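Local coordinates for glycosyl hydrolase family 2, TIM barrel domain protein (Parabacteroides merdae ATCC 43184, PDB 6DXU) that probably hydrolyses beta-glucuronides as a gut bacterial beta-glucuronidase of glycoside hydrolase family 2, at residues Met343-Met355 / Ser371-Ile383. Residues are numbered along the deposited sequence; the frame is centred on the assembly and turned at random.
Sequences MTEDMMRREMRMM and SEIILDLCDELGI
Met352 reaches from helix 345-357 into helix 372-381 as a knob into a hole, the hole being formed by Ile374, Leu377, Cys378 and Leu381. Its path begins at CB, with Met352 CB 3.7 Å from Leu381 CD1. The next atom, CG, rests against Leu377 CD1 and, slightly farther off, Ile374 CD1. SD runs on past the same Ile374 methyl. Bends at chi2 (-53°) and chi3 (-63°) then curl the chain, bringing Met352 CE 3.8 Å from Cys378 SG and equally near Ile383 CD1.

One turn earlier, Met348 is extended instead. Met348 CB sits 3.7 Å from Ile374 CD1, SD lies against Ile373 CG2, and CE ends beside Ser371, whose OG caps its own helix by accepting from Ile373 N at 3.1 Å. With an alanine here, the sulfur and methyl would be gone and a gap would probably open between Ile373, Ile374 and Ser371.

Along the polar margin, Arg349 bends at chi3 and lays one guanidinium face over Leu377 CD2. Arg349 NH1 forms a salt bridge with Glu345 OE2 at 3.0 Å; Arg349 NH2 makes a longer one, 3.5 Å, to Glu380 OE1, the planes of the two groups 48° apart. Both carboxylates have a second arginine, Arg32 for Glu345 and Arg304 for Glu380.

The axes of segments 345-355 and 372-381 approach to 10.0 Å, running broadly in the same direction, as expected of successive outer helices of a TIM barrel. Strand 362-364 lies between them in sequence, and its Ile363 touches Met355, Cys378 and Ile383 from the barrel side.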
loop_
_atom_site.group_PDB
_atom_site.type_symbol
_atom_site.label_atom_id
_atom_site.label_comp_id
_atom_site.label_asym_id
_atom_site.label_seq_id
_atom_site.Cartn_x
_atom_site.Cartn_y
_atom_site.Cartn_z
ATOM N N MET D 343 -30.954 -16.454 -15.181
ATOM C CA MET D 343 -32.199 -16.492 -15.958
ATOM C C MET D 343 -32.054 -15.736 -17.273
ATOM O O MET D 343 -31.384 -14.700 -17.340
ATOM C CB MET D 343 -33.349 -15.899 -15.153
ATOM C CG MET D 343 -33.656 -16.694 -13.888
ATOM S SD MET D 343 -35.076 -16.052 -12.980
ATOM C CE MET D 343 -36.422 -16.480 -14.096
ATOM N N THR D 344 -32.695 -16.252 -18.321
ATOM C CA THR D 344 -32.695 -15.592 -19.614
ATOM C C THR D 344 -33.853 -14.598 -19.700
ATOM O O THR D 344 -34.777 -14.605 -18.888
ATOM C CB THR D 344 -32.824 -16.601 -20.747
ATOM O OG1 THR D 344 -34.108 -17.231 -20.658
ATOM C CG2 THR D 344 -31.691 -17.643 -20.680
ATOM N N GLU D 345 -33.807 -13.748 -20.722
ATOM C CA GLU D 345 -34.906 -12.803 -20.920
ATOM C C GLU D 345 -36.243 -13.528 -21.087
ATOM O O GLU D 345 -37.261 -13.103 -20.533
ATOM C CB GLU D 345 -34.640 -11.910 -22.132
ATOM C CG GLU D 345 -35.839 -11.004 -22.419
ATOM C CD GLU D 345 -35.590 -9.960 -23.483
ATOM O OE1 GLU D 345 -34.523 -9.987 -24.114
ATOM O OE2 GLU D 345 -36.469 -9.090 -23.673
ATOM N N ASP D 346 -36.257 -14.630 -21.836
ATOM C CA ASP D 346 -37.509 -15.358 -22.035
ATOM C C ASP D 346 -38.050 -15.903 -20.718
ATOM O O ASP D 346 -39.264 -15.884 -20.482
ATOM C CB ASP D 346 -37.310 -16.492 -23.036
ATOM C CG ASP D 346 -37.225 -15.992 -24.462
ATOM O OD1 ASP D 346 -37.638 -14.843 -24.719
ATOM O OD2 ASP D 346 -36.745 -16.752 -25.326
ATOM N N MET D 347 -37.168 -16.398 -19.846
ATOM C CA MET D 347 -37.632 -16.874 -18.546
ATOM C C MET D 347 -38.223 -15.733 -17.720
ATOM O O MET D 347 -39.250 -15.902 -17.054
ATOM C CB MET D 347 -36.484 -17.519 -17.781
ATOM C CG MET D 347 -35.926 -18.776 -18.404
ATOM S SD MET D 347 -34.489 -19.250 -17.425
ATOM C CE MET D 347 -33.892 -20.639 -18.373
ATOM N N MET D 348 -37.567 -14.571 -17.727
ATOM C CA MET D 348 -38.093 -13.425 -16.986
ATOM C C MET D 348 -39.454 -12.977 -17.520
ATOM O O MET D 348 -40.360 -12.663 -16.736
ATOM C CB MET D 348 -37.097 -12.266 -17.046
ATOM C CG MET D 348 -35.740 -12.580 -16.400
ATOM S SD MET D 348 -34.701 -11.108 -16.528
ATOM C CE MET D 348 -33.046 -11.803 -16.576
ATOM N N ARG D 349 -39.611 -12.906 -18.843
ATOM C CA ARG D 349 -40.910 -12.505 -19.401
ATOM C C ARG D 349 -42.011 -13.473 -18.970
ATOM O O ARG D 349 -43.116 -13.052 -18.596
ATOM C CB ARG D 349 -40.849 -12.446 -20.931
ATOM C CG ARG D 349 -39.862 -11.449 -21.494
ATOM C CD ARG D 349 -39.999 -11.250 -23.008
ATOM N NE ARG D 349 -40.912 -10.138 -23.273
ATOM C CZ ARG D 349 -40.559 -8.858 -23.136
ATOM N NH1 ARG D 349 -39.315 -8.542 -22.756
ATOM N NH2 ARG D 349 -41.439 -7.893 -23.376
ATOM N N ARG D 350 -41.730 -14.775 -19.020
ATOM C CA ARG D 350 -42.740 -15.754 -18.619
ATOM C C ARG D 350 -43.119 -15.579 -17.157
ATOM O O ARG D 350 -44.310 -15.601 -16.809
ATOM C CB ARG D 350 -42.233 -17.175 -18.879
ATOM C CG ARG D 350 -43.163 -18.272 -18.364
ATOM C CD ARG D 350 -42.723 -19.636 -18.848
ATOM N NE ARG D 350 -43.603 -20.703 -18.371
ATOM C CZ ARG D 350 -43.321 -22.001 -18.471
ATOM N NH1 ARG D 350 -42.177 -22.390 -19.023
ATOM N NH2 ARG D 350 -44.177 -22.908 -18.009
ATOM N N GLU D 351 -42.120 -15.381 -16.286
ATOM C CA GLU D 351 -42.391 -15.224 -14.859
ATOM C C GLU D 351 -43.229 -13.982 -14.587
ATOM O O GLU D 351 -44.177 -14.015 -13.790
ATOM C CB GLU D 351 -41.082 -15.152 -14.055
ATOM C CG GLU D 351 -41.356 -15.199 -12.559
ATOM C CD GLU D 351 -40.103 -15.228 -11.713
ATOM O OE1 GLU D 351 -39.103 -15.846 -12.140
ATOM O OE2 GLU D 351 -40.126 -14.633 -10.618
ATOM N N MET D 352 -42.852 -12.855 -15.191
ATOM C CA MET D 352 -43.582 -11.622 -14.914
ATOM C C MET D 352 -44.982 -11.671 -15.514
ATOM O O MET D 352 -45.923 -11.133 -14.930
ATOM C CB MET D 352 -42.804 -10.412 -15.434
ATOM C CG MET D 352 -41.407 -10.221 -14.769
ATOM S SD MET D 352 -41.474 -10.190 -12.964
ATOM C CE MET D 352 -42.487 -8.724 -12.723
ATOM N N ARG D 353 -45.134 -12.314 -16.671
ATOM C CA ARG D 353 -46.469 -12.524 -17.225
ATOM C C ARG D 353 -47.329 -13.387 -16.299
ATOM O O ARG D 353 -48.522 -13.109 -16.115
ATOM C CB ARG D 353 -46.350 -13.150 -18.615
ATOM C CG ARG D 353 -47.686 -13.628 -19.204
ATOM C CD ARG D 353 -48.327 -12.491 -19.977
ATOM N NE ARG D 353 -49.368 -11.844 -19.191
ATOM C CZ ARG D 353 -49.803 -10.607 -19.397
ATOM N NH1 ARG D 353 -50.767 -10.111 -18.632
ATOM N NH2 ARG D 353 -49.263 -9.861 -20.351
ATOM N N MET D 354 -46.743 -14.446 -15.715
ATOM C CA MET D 354 -47.463 -15.269 -14.743
ATOM C C MET D 354 -47.928 -14.451 -13.543
ATOM O O MET D 354 -49.037 -14.661 -13.032
ATOM C CB MET D 354 -46.582 -16.419 -14.247
ATOM C CG MET D 354 -46.485 -17.643 -15.130
ATOM S SD MET D 354 -45.555 -18.926 -14.235
ATOM C CE MET D 354 -46.744 -19.435 -13.012
ATOM N N MET D 355 -47.073 -13.555 -13.045
ATOM C CA MET D 355 -47.468 -12.685 -11.939
ATOM C C MET D 355 -48.645 -11.807 -12.316
ATOM O O MET D 355 -49.618 -11.695 -11.564
ATOM C CB MET D 355 -46.307 -11.776 -11.516
ATOM C CG MET D 355 -45.219 -12.441 -10.792
ATOM S SD MET D 355 -44.117 -11.130 -10.223
ATOM C CE MET D 355 -42.749 -12.184 -9.741
ATOM N N SER D 371 -32.372 -7.220 -12.507
ATOM C CA SER D 371 -32.150 -6.968 -13.928
ATOM C C SER D 371 -33.077 -5.878 -14.457
ATOM O O SER D 371 -34.273 -5.855 -14.147
ATOM C CB SER D 371 -32.394 -8.255 -14.719
ATOM O OG SER D 371 -32.485 -7.981 -16.099
ATOM N N GLU D 372 -32.536 -4.997 -15.303
ATOM C CA GLU D 372 -33.387 -3.976 -15.909
ATOM C C GLU D 372 -34.487 -4.579 -16.782
ATOM O O GLU D 372 -35.496 -3.914 -17.026
ATOM C CB GLU D 372 -32.566 -2.983 -16.738
ATOM C CG GLU D 372 -33.405 -1.747 -17.156
ATOM C CD GLU D 372 -32.666 -0.426 -17.030
ATOM O OE1 GLU D 372 -31.439 -0.399 -17.262
ATOM O OE2 GLU D 372 -33.313 0.589 -16.686
ATOM N N ILE D 373 -34.316 -5.810 -17.269
ATOM C CA ILE D 373 -35.401 -6.486 -17.982
ATOM C C ILE D 373 -36.635 -6.593 -17.091
ATOM O O ILE D 373 -37.771 -6.381 -17.544
ATOM C CB ILE D 373 -34.931 -7.870 -18.472
ATOM C CG1 ILE D 373 -33.832 -7.715 -19.530
ATOM C CG2 ILE D 373 -36.112 -8.693 -19.027
ATOM C CD1 ILE D 373 -33.067 -9.015 -19.790
ATOM N N ILE D 374 -36.428 -6.911 -15.811
ATOM C CA ILE D 374 -37.535 -6.996 -14.863
ATOM C C ILE D 374 -38.205 -5.635 -14.706
ATOM O O ILE D 374 -39.436 -5.521 -14.737
ATOM C CB ILE D 374 -37.045 -7.527 -13.506
ATOM C CG1 ILE D 374 -36.473 -8.945 -13.636
ATOM C CG2 ILE D 374 -38.188 -7.491 -12.469
ATOM C CD1 ILE D 374 -37.509 -9.996 -14.101
ATOM N N LEU D 375 -37.407 -4.577 -14.546
ATOM C CA LEU D 375 -38.006 -3.255 -14.371
ATOM C C LEU D 375 -38.788 -2.837 -15.604
ATOM O O LEU D 375 -39.872 -2.253 -15.489
ATOM C CB LEU D 375 -36.930 -2.217 -14.043
ATOM C CG LEU D 375 -36.743 -2.597 -12.584
ATOM C CD1 LEU D 375 -35.451 -3.340 -12.340
ATOM C CD2 LEU D 375 -37.019 -1.453 -11.628
ATOM N N ASP D 376 -38.238 -3.093 -16.792
ATOM C CA ASP D 376 -38.973 -2.789 -18.011
ATOM C C ASP D 376 -40.290 -3.556 -18.056
ATOM O O ASP D 376 -41.309 -3.032 -18.525
ATOM C CB ASP D 376 -38.129 -3.113 -19.246
ATOM C CG ASP D 376 -37.068 -2.065 -19.554
ATOM O OD1 ASP D 376 -37.148 -0.908 -19.085
ATOM O OD2 ASP D 376 -36.153 -2.408 -20.330
ATOM N N LEU D 377 -40.284 -4.811 -17.599
ATOM C CA LEU D 377 -41.513 -5.594 -17.600
ATOM C C LEU D 377 -42.526 -5.031 -16.610
ATOM O O LEU D 377 -43.731 -5.047 -16.880
ATOM C CB LEU D 377 -41.213 -7.064 -17.296
ATOM C CG LEU D 377 -40.634 -7.826 -18.485
ATOM C CD1 LEU D 377 -39.960 -9.120 -18.035
ATOM C CD2 LEU D 377 -41.764 -8.113 -19.477
ATOM N N CYS D 378 -42.062 -4.521 -15.465
ATOM C CA CYS D 378 -42.989 -3.893 -14.524
ATOM C C CYS D 378 -43.619 -2.637 -15.118
ATOM O O CYS D 378 -44.815 -2.376 -14.914
ATOM C CB CYS D 378 -42.286 -3.570 -13.206
ATOM S SG CYS D 378 -41.816 -5.058 -12.240
ATOM N N ASP D 379 -42.827 -1.830 -15.832
ATOM C CA ASP D 379 -43.395 -0.675 -16.527
ATOM C C ASP D 379 -44.455 -1.108 -17.533
ATOM O O ASP D 379 -45.499 -0.461 -17.671
ATOM C CB ASP D 379 -42.310 0.092 -17.275
ATOM C CG ASP D 379 -41.362 0.853 -16.361
ATOM O OD1 ASP D 379 -41.664 1.086 -15.168
ATOM O OD2 ASP D 379 -40.289 1.234 -16.878
ATOM N N GLU D 380 -44.167 -2.169 -18.295
ATOM C CA GLU D 380 -45.032 -2.568 -19.400
ATOM C C GLU D 380 -46.256 -3.315 -18.925
ATOM O O GLU D 380 -47.307 -3.244 -19.570
ATOM C CB GLU D 380 -44.277 -3.460 -20.379
ATOM C CG GLU D 380 -43.215 -2.733 -21.158
ATOM C CD GLU D 380 -42.355 -3.681 -21.965
ATOM O OE1 GLU D 380 -42.754 -4.865 -22.118
ATOM O OE2 GLU D 380 -41.282 -3.238 -22.438
ATOM N N LEU D 381 -46.143 -4.045 -17.827
ATOM C CA LEU D 381 -47.257 -4.858 -17.358
ATOM C C LEU D 381 -48.116 -4.162 -16.315
ATOM O O LEU D 381 -49.217 -4.638 -16.037
ATOM C CB LEU D 381 -46.742 -6.177 -16.777
ATOM C CG LEU D 381 -46.115 -7.155 -17.777
ATOM C CD1 LEU D 381 -45.398 -8.253 -17.017
ATOM C CD2 LEU D 381 -47.187 -7.753 -18.689
ATOM N N GLY D 382 -47.627 -3.089 -15.702
ATOM C CA GLY D 382 -48.375 -2.370 -14.687
ATOM C C GLY D 382 -48.193 -2.920 -13.284
ATOM O O GLY D 382 -49.172 -3.252 -12.608
ATOM N N ILE D 383 -46.946 -3.015 -12.827
ATOM C CA ILE D 383 -46.624 -3.547 -11.505
ATOM C C ILE D 383 -45.760 -2.511 -10.798
ATOM O O ILE D 383 -44.641 -2.236 -11.244
ATOM C CB ILE D 383 -45.893 -4.896 -11.584
ATOM C CG1 ILE D 383 -46.750 -5.921 -12.331
ATOM C CG2 ILE D 383 -45.509 -5.388 -10.172
ATOM C CD1 ILE D 383 -46.016 -7.256 -12.578
HETATM O O HOH W 1 -38.032 -6.238 -20.618
#